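Local coordinates for protein pngf-ii (Elizabethkingia meningoseptica, PDB 4R4X) that acts as a peptide:N-glycosidase (PNGase), removing N-linked glycans from glycoproteins by hydrolysing the bond between the sugar and its asparagine, at residues Y4-Q9 with S25-D30; K31-N36 with F48-I53; E59-A64 with I71-D76. All coordinates share one frame; numbering follows the deposited sequence.

Contact 1: Y4-Q9 with S25-D30; sequences YEITYQ and SITNSD
I6 and Y4 meet S25 and T27 through two pairs of backbone bonds, which place the two strands in antiparallel register. I6 N lies 2.8 Å from S25 O with a nearly straight N-H...O angle of 172°, and S25 N returns the bond to I6 O at 2.9 Å. Two residues along the strand, Y4 N reaches T27 O at 2.8 Å and T27 N reaches Y4 O at 2.9 Å. Between these hydrogen-bonded pairs E5 faces I26 as a non-hydrogen-bonded pair, with their CA atoms 4.5 Å apart. Here the carbonyls take up C-H groups as well: I26 CA is 3.3 Å from Y4 O, so this oxygen receives both an N-H and a weaker CA-H contact.

Side chains add a thinner layer. Y4, I6, S25 and T27 share one face of the sheet, where I6 CD1 touches T27 CG2 diagonally at 3.9 Å. T27 turns OG1 anti to its own backbone N (chi1 -169°), leaving CG2 as the branch that meets isoleucine. Beside it the Y8 ring presents its edge, CE1 lying 4.1 Å from S25 CB near the ring plane. E5 and I26 occupy the other face.

A second shell holds three of the polar ends. The T27 hydroxyl hydrogen-bonds to K122 O, that of Y8 to V135 O, and E5 forms a salt bridge with K40. Strand 144-154 pairs with the far edge of 3-12, and I26 packs against F35 of strand 31-36.

All the touching residues are buried, yet the bonds that cross are entirely backbone to backbone. The chemistry is therefore that of an interior strand pair in the N-terminal domain: the main chain sets the register, and the hydroxyls of T27 and Y8 and the carboxylate of E5 bond to neighbouring elements.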
loop_
_atom_site.group_PDB
_atom_site.type_symbol
_atom_site.label_atom_id
_atom_site.label_comp_id
_atom_site.label_asym_id
_atom_site.label_seq_id
_atom_site.Cartn_x
_atom_site.Cartn_y
_atom_site.Cartn_z
ATOM N N TYR A 4 10.375 12.953 42.773
ATOM C CA TYR A 4 11.022 14.072 42.087
ATOM C C TYR A 4 10.629 14.133 40.624
ATOM O O TYR A 4 10.397 13.120 39.996
ATOM C CB TYR A 4 12.544 13.955 42.152
ATOM C CG TYR A 4 13.094 13.937 43.546
ATOM C CD1 TYR A 4 13.222 12.746 44.223
ATOM C CD2 TYR A 4 13.486 15.113 44.181
ATOM C CE1 TYR A 4 13.720 12.707 45.510
ATOM C CE2 TYR A 4 13.990 15.087 45.478
ATOM C CZ TYR A 4 14.102 13.879 46.129
ATOM O OH TYR A 4 14.583 13.792 47.413
ATOM N N GLU A 5 10.611 15.338 40.084
ATOM C CA GLU A 5 10.343 15.573 38.681
ATOM C C GLU A 5 11.567 16.207 38.075
ATOM O O GLU A 5 11.991 17.268 38.530
ATOM C CB GLU A 5 9.158 16.516 38.551
ATOM C CG GLU A 5 8.865 16.991 37.145
ATOM C CD GLU A 5 7.392 17.360 36.975
ATOM O OE1 GLU A 5 6.616 17.198 37.955
ATOM O OE2 GLU A 5 7.009 17.806 35.879
ATOM N N ILE A 6 12.149 15.555 37.075
ATOM C CA ILE A 6 13.321 16.071 36.392
ATOM C C ILE A 6 12.993 16.428 34.960
ATOM O O ILE A 6 12.408 15.616 34.221
ATOM C CB ILE A 6 14.473 15.041 36.392
ATOM C CG1 ILE A 6 14.775 14.574 37.829
ATOM C CG2 ILE A 6 15.709 15.657 35.733
ATOM C CD1 ILE A 6 13.975 13.369 38.281
ATOM N N THR A 7 13.353 17.645 34.572
ATOM C CA THR A 7 13.057 18.172 33.275
ATOM C C THR A 7 14.335 18.349 32.505
ATOM O O THR A 7 15.312 18.839 33.047
ATOM C CB THR A 7 12.363 19.542 33.393
ATOM O OG1 THR A 7 11.211 19.391 34.236
ATOM C CG2 THR A 7 11.970 20.058 32.004
ATOM N N TYR A 8 14.325 17.930 31.248
ATOM C CA TYR A 8 15.549 17.858 30.452
ATOM C C TYR A 8 15.507 18.764 29.240
ATOM O O TYR A 8 14.433 19.141 28.755
ATOM C CB TYR A 8 15.792 16.429 29.956
ATOM C CG TYR A 8 16.047 15.417 31.049
ATOM C CD1 TYR A 8 15.002 14.725 31.626
ATOM C CD2 TYR A 8 17.336 15.144 31.490
ATOM C CE1 TYR A 8 15.221 13.784 32.626
ATOM C CE2 TYR A 8 17.570 14.214 32.498
ATOM C CZ TYR A 8 16.518 13.529 33.059
ATOM O OH TYR A 8 16.728 12.596 34.058
ATOM N N GLN A 9 16.695 19.052 28.732
ATOM C CA GLN A 9 16.882 19.924 27.573
ATOM C C GLN A 9 17.851 19.303 26.569
ATOM O O GLN A 9 18.965 18.913 26.943
ATOM C CB GLN A 9 17.419 21.276 28.043
ATOM C CG GLN A 9 17.612 22.294 26.938
ATOM C CD GLN A 9 18.137 23.617 27.469
ATOM O OE1 GLN A 9 17.395 24.597 27.544
ATOM N NE2 GLN A 9 19.395 23.643 27.863
ATOM N N SER A 25 11.156 13.100 33.559
ATOM C CA SER A 25 11.157 11.873 34.354
ATOM C C SER A 25 10.520 12.213 35.685
ATOM O O SER A 25 10.871 13.240 36.301
ATOM C CB SER A 25 12.582 11.352 34.553
ATOM O OG SER A 25 12.654 10.228 35.443
ATOM N N ILE A 26 9.583 11.381 36.126
ATOM C CA ILE A 26 9.028 11.487 37.464
ATOM C C ILE A 26 9.345 10.217 38.216
ATOM O O ILE A 26 9.042 9.112 37.743
ATOM C CB ILE A 26 7.517 11.730 37.442
ATOM C CG1 ILE A 26 7.223 13.029 36.692
ATOM C CG2 ILE A 26 6.979 11.793 38.866
ATOM C CD1 ILE A 26 5.751 13.290 36.472
ATOM N N THR A 27 9.961 10.347 39.386
ATOM C CA THR A 27 10.523 9.175 40.017
ATOM C C THR A 27 10.519 9.227 41.535
ATOM O O THR A 27 10.663 10.295 42.125
ATOM C CB THR A 27 11.959 8.959 39.488
ATOM O OG1 THR A 27 12.427 7.676 39.895
ATOM C CG2 THR A 27 12.911 10.039 39.992
ATOM N N ASN A 28 10.317 8.066 42.142
ATOM C CA ASN A 28 10.535 7.857 43.564
ATOM C C ASN A 28 11.150 6.473 43.718
ATOM O O ASN A 28 11.407 5.797 42.713
ATOM C CB ASN A 28 9.228 8.040 44.377
ATOM C CG ASN A 28 8.074 7.164 43.887
ATOM O OD1 ASN A 28 6.941 7.608 43.732
ATOM N ND2 ASN A 28 8.356 5.935 43.657
ATOM N N SER A 29 11.374 6.018 44.947
ATOM C CA SER A 29 12.062 4.739 45.144
ATOM C C SER A 29 11.278 3.510 44.675
ATOM O O SER A 29 11.866 2.445 44.563
ATOM C CB SER A 29 12.489 4.568 46.602
ATOM O OG SER A 29 11.357 4.522 47.450
ATOM N N ASP A 30 9.978 3.648 44.407
ATOM C CA ASP A 30 9.127 2.510 43.986
ATOM C C ASP A 30 8.866 2.417 42.470
ATOM O O ASP A 30 8.806 1.323 41.924
ATOM C CB ASP A 30 7.756 2.581 44.671
ATOM C CG ASP A 30 7.853 2.547 46.192
ATOM O OD1 ASP A 30 8.475 1.605 46.717
ATOM O OD2 ASP A 30 7.306 3.459 46.844
#

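Contact 2: K31-N36 with F48-I53; sequences KTLLFN and FEVNEI. With ZN (zinc ion), chain B.
E52 crosses L33 on its way to a zinc ion, and its side chain can be traced atom by atom. CB sits 3.7 Å from T32 O. CG, anti to the carbonyl carbon (chi1 -65°), passes L33 CD1 at 3.5 Å. The chain then runs extended to the carboxylate, whose OE2 is 3.3 Å from the same L33 methyl. Both oxygens bind the metal, unevenly: OE1 at 2.2 Å and OE2 at 2.5 Å. D159 supplies the other protein ligand of this site.

On the same face L33 CD1 also presses on V50 CG1 at 3.3 Å, tighter than usual carbon contact, while V50 CG2 meets F35 CB at 3.5 Å. Thus one leucine methyl touches both the carboxylate and the valine, and F35 carries the apolar row onward to I24 and I26 of strand 23-27.

In the backbone L34 N donates to N51 O at 2.8 Å and N51 N returns a bond to L34 O; T32 and I53 exchange two more. Beyond the L34-N51 pair a water donates to L34 O and E49 O. The contact therefore sets a bidentate carboxylate ligand beside a tight hydrocarbon surface, with the antiparallel backbone holding its root.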
loop_
_atom_site.group_PDB
_atom_site.type_symbol
_atom_site.label_atom_id
_atom_site.label_comp_id
_atom_site.label_asym_id
_atom_site.label_seq_id
_atom_site.Cartn_x
_atom_site.Cartn_y
_atom_site.Cartn_z
ATOM N N LYS A 31 8.693 3.567 41.824
ATOM C CA LYS A 31 8.244 3.658 40.428
ATOM C C LYS A 31 8.893 4.850 39.742
ATOM O O LYS A 31 9.072 5.889 40.378
ATOM C CB LYS A 31 6.734 3.909 40.368
ATOM C CG LYS A 31 5.850 2.824 40.938
ATOM C CD LYS A 31 5.620 1.732 39.915
ATOM C CE LYS A 31 5.240 0.422 40.570
ATOM N NZ LYS A 31 4.718 -0.457 39.492
ATOM N N THR A 32 9.203 4.729 38.453
ATOM C CA THR A 32 9.511 5.923 37.657
ATOM C C THR A 32 8.761 5.943 36.333
ATOM O O THR A 32 8.514 4.896 35.710
ATOM C CB THR A 32 11.030 6.217 37.459
ATOM O OG1 THR A 32 11.446 6.095 36.087
ATOM C CG2 THR A 32 11.858 5.405 38.312
ATOM N N LEU A 33 8.370 7.151 35.951
ATOM C CA LEU A 33 7.588 7.411 34.755
ATOM C C LEU A 33 8.421 8.296 33.837
ATOM O O LEU A 33 9.003 9.270 34.295
ATOM C CB LEU A 33 6.273 8.094 35.139
ATOM C CG LEU A 33 5.486 8.682 33.969
ATOM C CD1 LEU A 33 4.871 7.537 33.216
ATOM C CD2 LEU A 33 4.426 9.667 34.454
ATOM N N LEU A 34 8.523 7.920 32.562
ATOM C CA LEU A 34 9.257 8.695 31.590
ATOM C C LEU A 34 8.350 9.120 30.445
ATOM O O LEU A 34 7.739 8.292 29.746
ATOM C CB LEU A 34 10.476 7.912 31.081
ATOM C CG LEU A 34 11.247 8.524 29.907
ATOM C CD1 LEU A 34 11.837 9.893 30.244
ATOM C CD2 LEU A 34 12.335 7.552 29.455
ATOM N N PHE A 35 8.231 10.423 30.281
ATOM C CA PHE A 35 7.412 10.963 29.229
ATOM C C PHE A 35 7.950 12.329 28.798
ATOM O O PHE A 35 9.188 12.538 28.760
ATOM C CB PHE A 35 5.885 10.890 29.595
ATOM C CG PHE A 35 5.424 11.741 30.783
ATOM C CD1 PHE A 35 6.287 12.435 31.617
ATOM C CD2 PHE A 35 4.061 11.783 31.082
ATOM C CE1 PHE A 35 5.793 13.176 32.696
ATOM C CE2 PHE A 35 3.563 12.508 32.157
ATOM C CZ PHE A 35 4.438 13.228 32.963
ATOM N N ASN A 36 7.059 13.235 28.425
ATOM C CA ASN A 36 7.455 14.561 28.022
ATOM C C ASN A 36 6.337 15.584 28.264
ATOM O O ASN A 36 5.247 15.230 28.709
ATOM C CB ASN A 36 7.921 14.554 26.572
ATOM C CG ASN A 36 6.815 14.205 25.591
ATOM O OD1 ASN A 36 5.683 14.711 25.687
ATOM N ND2 ASN A 36 7.151 13.355 24.607
ATOM N N PHE A 48 1.652 7.923 20.669
ATOM C CA PHE A 48 2.744 8.352 21.517
ATOM C C PHE A 48 3.010 7.298 22.590
ATOM O O PHE A 48 2.162 6.446 22.841
ATOM C CB PHE A 48 2.508 9.753 22.109
ATOM C CG PHE A 48 1.341 9.859 23.052
ATOM C CD1 PHE A 48 1.458 9.491 24.367
ATOM C CD2 PHE A 48 0.137 10.399 22.621
ATOM C CE1 PHE A 48 0.389 9.614 25.242
ATOM C CE2 PHE A 48 -0.940 10.512 23.483
ATOM C CZ PHE A 48 -0.801 10.142 24.807
ATOM N N GLU A 49 4.202 7.343 23.169
ATOM C CA GLU A 49 4.618 6.341 24.149
ATOM C C GLU A 49 5.080 6.918 25.465
ATOM O O GLU A 49 5.637 8.020 25.540
ATOM C CB GLU A 49 5.734 5.477 23.598
ATOM C CG GLU A 49 5.310 4.545 22.479
ATOM C CD GLU A 49 6.505 3.796 21.948
ATOM O OE1 GLU A 49 6.827 2.720 22.517
ATOM O OE2 GLU A 49 7.121 4.312 20.988
ATOM N N VAL A 50 4.872 6.120 26.496
ATOM C CA VAL A 50 5.362 6.400 27.832
ATOM C C VAL A 50 6.058 5.143 28.359
ATOM O O VAL A 50 5.697 4.024 27.987
ATOM C CB VAL A 50 4.129 6.790 28.703
ATOM C CG1 VAL A 50 4.283 6.403 30.146
ATOM C CG2 VAL A 50 3.809 8.267 28.531
ATOM N N ASN A 51 7.041 5.320 29.239
ATOM C CA ASN A 51 7.696 4.190 29.876
ATOM C C ASN A 51 7.512 4.258 31.411
ATOM O O ASN A 51 7.480 5.331 31.990
ATOM C CB ASN A 51 9.161 4.228 29.444
ATOM C CG ASN A 51 9.977 3.102 30.019
ATOM O OD1 ASN A 51 10.138 2.053 29.386
ATOM N ND2 ASN A 51 10.523 3.313 31.202
ATOM N N GLU A 52 7.352 3.114 32.066
ATOM C CA GLU A 52 7.308 3.064 33.522
ATOM C C GLU A 52 8.129 1.892 34.003
ATOM O O GLU A 52 8.090 0.812 33.410
ATOM C CB GLU A 52 5.886 2.925 34.050
ATOM C CG GLU A 52 4.997 4.122 33.756
ATOM C CD GLU A 52 3.713 4.143 34.578
ATOM O OE1 GLU A 52 3.319 3.088 35.116
ATOM O OE2 GLU A 52 3.089 5.223 34.691
ATOM N N ILE A 53 8.878 2.115 35.076
ATOM C CA ILE A 53 9.730 1.099 35.655
ATOM C C ILE A 53 9.268 0.853 37.065
ATOM O O ILE A 53 9.120 1.797 37.820
ATOM C CB ILE A 53 11.197 1.557 35.708
ATOM C CG1 ILE A 53 11.684 1.822 34.286
ATOM C CG2 ILE A 53 12.040 0.509 36.428
ATOM C CD1 ILE A 53 13.147 2.176 34.156
HETATM ZN ZN ZN B . 2.174 4.121 36.760
HETATM O O HOH W 1 8.549 8.048 26.809
#

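Contact 3: E59-A64 with I71-D76; sequences EVSQFA and IVKTSD
S61 and S75 each turn OG anti to their own carbonyl carbon (chi1 -68° and -66°), and these matching rotations bring the two hydroxyls to 3.1 Å, S61 OG to S75 OG. They form a hydrogen bond across a non-hydrogen-bonded backbone pair, in which either serine could donate. K73 has CG between its backbone N and carbonyl carbon (chi1 89°), and its chain then runs alongside F63, pointing the same way. K73 CB lies 3.7 Å from F63 CD2, and K73 CD is 3.9 Å from F63 CE2. The bend at chi3 turns CE toward the serine pair, 3.7 Å from S61 OG. E59 closes this row, its OE2 standing 3.3 Å from S75 CB.

On the face of V60, Q62 and A64, A64 CB touches V72 CG2 at 3.8 Å, and Y176 of helix 173-182 covers both residues. There T74 OG1 hydrogen-bonds to K171 O and Q62 NE2 to E49 OE1. Six backbone bonds join the hairpin, among them Q62 N to T74 O at 2.9 Å. A water donates to V60 O and T74 O, giving each carbonyl a further partner.

F163 meets the F63 ring edge-to-face, and I168 packs on K73 from strand 167-170. The hairpin thus combines regular backbone pairing with one face on which lysine methylenes line an aromatic ring beside paired hydroxyls, so apolar contact there accompanies a side-chain hydrogen bond that supplements the backbone bonds.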
loop_
_atom_site.group_PDB
_atom_site.type_symbol
_atom_site.label_atom_id
_atom_site.label_comp_id
_atom_site.label_asym_id
_atom_site.label_seq_id
_atom_site.Cartn_x
_atom_site.Cartn_y
_atom_site.Cartn_z
ATOM N N GLU A 59 10.765 -4.442 36.431
ATOM C CA GLU A 59 9.892 -4.637 35.287
ATOM C C GLU A 59 9.752 -3.299 34.556
ATOM O O GLU A 59 9.274 -2.336 35.132
ATOM C CB GLU A 59 8.518 -5.163 35.697
ATOM C CG GLU A 59 7.631 -5.464 34.492
ATOM C CD GLU A 59 6.547 -6.497 34.772
ATOM O OE1 GLU A 59 6.295 -6.807 35.953
ATOM O OE2 GLU A 59 5.940 -7.006 33.797
ATOM N N VAL A 60 10.207 -3.267 33.308
ATOM C CA VAL A 60 10.089 -2.109 32.432
ATOM C C VAL A 60 8.829 -2.289 31.569
ATOM O O VAL A 60 8.682 -3.297 30.845
ATOM C CB VAL A 60 11.328 -1.978 31.541
ATOM C CG1 VAL A 60 11.255 -0.760 30.630
ATOM C CG2 VAL A 60 12.588 -1.924 32.401
ATOM N N SER A 61 7.921 -1.324 31.660
ATOM C CA SER A 61 6.682 -1.351 30.878
ATOM C C SER A 61 6.661 -0.192 29.894
ATOM O O SER A 61 6.913 0.954 30.255
ATOM C CB SER A 61 5.466 -1.290 31.785
ATOM O OG SER A 61 5.346 -2.486 32.543
ATOM N N GLN A 62 6.388 -0.517 28.642
ATOM C CA GLN A 62 6.266 0.456 27.598
ATOM C C GLN A 62 4.799 0.510 27.188
ATOM O O GLN A 62 4.202 -0.520 26.906
ATOM C CB GLN A 62 7.139 0.042 26.413
ATOM C CG GLN A 62 7.378 1.153 25.423
ATOM C CD GLN A 62 8.340 2.220 25.916
ATOM O OE1 GLN A 62 9.155 2.003 26.819
ATOM N NE2 GLN A 62 8.267 3.381 25.297
ATOM N N PHE A 63 4.247 1.709 27.128
ATOM C CA PHE A 63 2.838 1.927 26.814
ATOM C C PHE A 63 2.747 2.766 25.557
ATOM O O PHE A 63 3.423 3.780 25.458
ATOM C CB PHE A 63 2.150 2.729 27.928
ATOM C CG PHE A 63 2.190 2.077 29.270
ATOM C CD1 PHE A 63 3.265 2.274 30.114
ATOM C CD2 PHE A 63 1.138 1.274 29.702
ATOM C CE1 PHE A 63 3.290 1.674 31.373
ATOM C CE2 PHE A 63 1.166 0.669 30.951
ATOM C CZ PHE A 63 2.245 0.871 31.792
ATOM N N ALA A 64 1.858 2.384 24.654
ATOM C CA ALA A 64 1.595 3.134 23.440
ATOM C C ALA A 64 0.136 3.572 23.416
ATOM O O ALA A 64 -0.760 2.745 23.518
ATOM C CB ALA A 64 1.924 2.288 22.206
ATOM N N ILE A 71 -4.932 1.743 24.521
ATOM C CA ILE A 71 -3.531 1.676 24.933
ATOM C C ILE A 71 -3.045 0.224 24.896
ATOM O O ILE A 71 -3.704 -0.667 25.440
ATOM C CB ILE A 71 -3.361 2.153 26.391
ATOM C CG1 ILE A 71 -3.832 3.610 26.559
ATOM C CG2 ILE A 71 -1.906 2.026 26.849
ATOM C CD1 ILE A 71 -3.972 4.023 28.020
ATOM N N VAL A 72 -1.876 0.018 24.299
ATOM C CA VAL A 72 -1.195 -1.251 24.370
ATOM C C VAL A 72 0.073 -1.105 25.217
ATOM O O VAL A 72 0.629 -0.009 25.353
ATOM C CB VAL A 72 -0.897 -1.858 22.984
ATOM C CG1 VAL A 72 -2.204 -2.172 22.272
ATOM C CG2 VAL A 72 -0.034 -0.969 22.106
ATOM N N LYS A 73 0.493 -2.212 25.813
ATOM C CA LYS A 73 1.702 -2.212 26.587
ATOM C C LYS A 73 2.498 -3.476 26.306
ATOM O O LYS A 73 1.959 -4.515 25.909
ATOM C CB LYS A 73 1.400 -2.045 28.098
ATOM C CG LYS A 73 1.164 -3.338 28.854
ATOM C CD LYS A 73 0.815 -3.135 30.324
ATOM C CE LYS A 73 2.021 -3.317 31.224
ATOM N NZ LYS A 73 1.670 -3.164 32.675
ATOM N N THR A 74 3.795 -3.372 26.514
ATOM C CA THR A 74 4.647 -4.526 26.462
ATOM C C THR A 74 5.563 -4.408 27.675
ATOM O O THR A 74 5.965 -3.288 28.053
ATOM C CB THR A 74 5.358 -4.604 25.088
ATOM O OG1 THR A 74 5.663 -5.960 24.765
ATOM C CG2 THR A 74 6.608 -3.791 25.059
ATOM N N SER A 75 5.889 -5.548 28.287
ATOM C CA SER A 75 6.661 -5.578 29.526
ATOM C C SER A 75 7.857 -6.532 29.446
ATOM O O SER A 75 7.820 -7.501 28.704
ATOM C CB SER A 75 5.747 -5.994 30.669
ATOM O OG SER A 75 4.772 -4.986 30.880
ATOM N N ASP A 76 8.905 -6.241 30.220
ATOM C CA ASP A 76 10.160 -6.994 30.156
ATOM C C ASP A 76 10.972 -6.679 31.405
ATOM O O ASP A 76 11.239 -5.509 31.695
ATOM C CB ASP A 76 10.952 -6.601 28.900
ATOM C CG ASP A 76 12.174 -7.507 28.629
ATOM O OD1 ASP A 76 12.629 -8.236 29.544
ATOM O OD2 ASP A 76 12.696 -7.460 27.482
HETATM O O HOH W 2 9.061 -3.162 28.010
#

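The three contacts step across neighbouring antiparallel strands of the N-terminal domain. Contact 1 and contact 2 meet where I26 O faces L33 N (2.7 Å) between strands 23-27 and 31-36; contact 2 and contact 3 meet where V50 O faces F63 N (2.9 Å) between 48-54 and 59-65. Contacts 1 and 3 do not touch, their nearest atoms being about 8 Å apart. Contact 1 is buried throughout, contact 2 largely so, and contact 3 only partly. All three rest on antiparallel backbone bonds; in the first no side-chain hydrogen bond joins the segments, the second adds zinc ligation beside apolar packing, and the third a serine-serine bond and a lysine laid along phenylalanine.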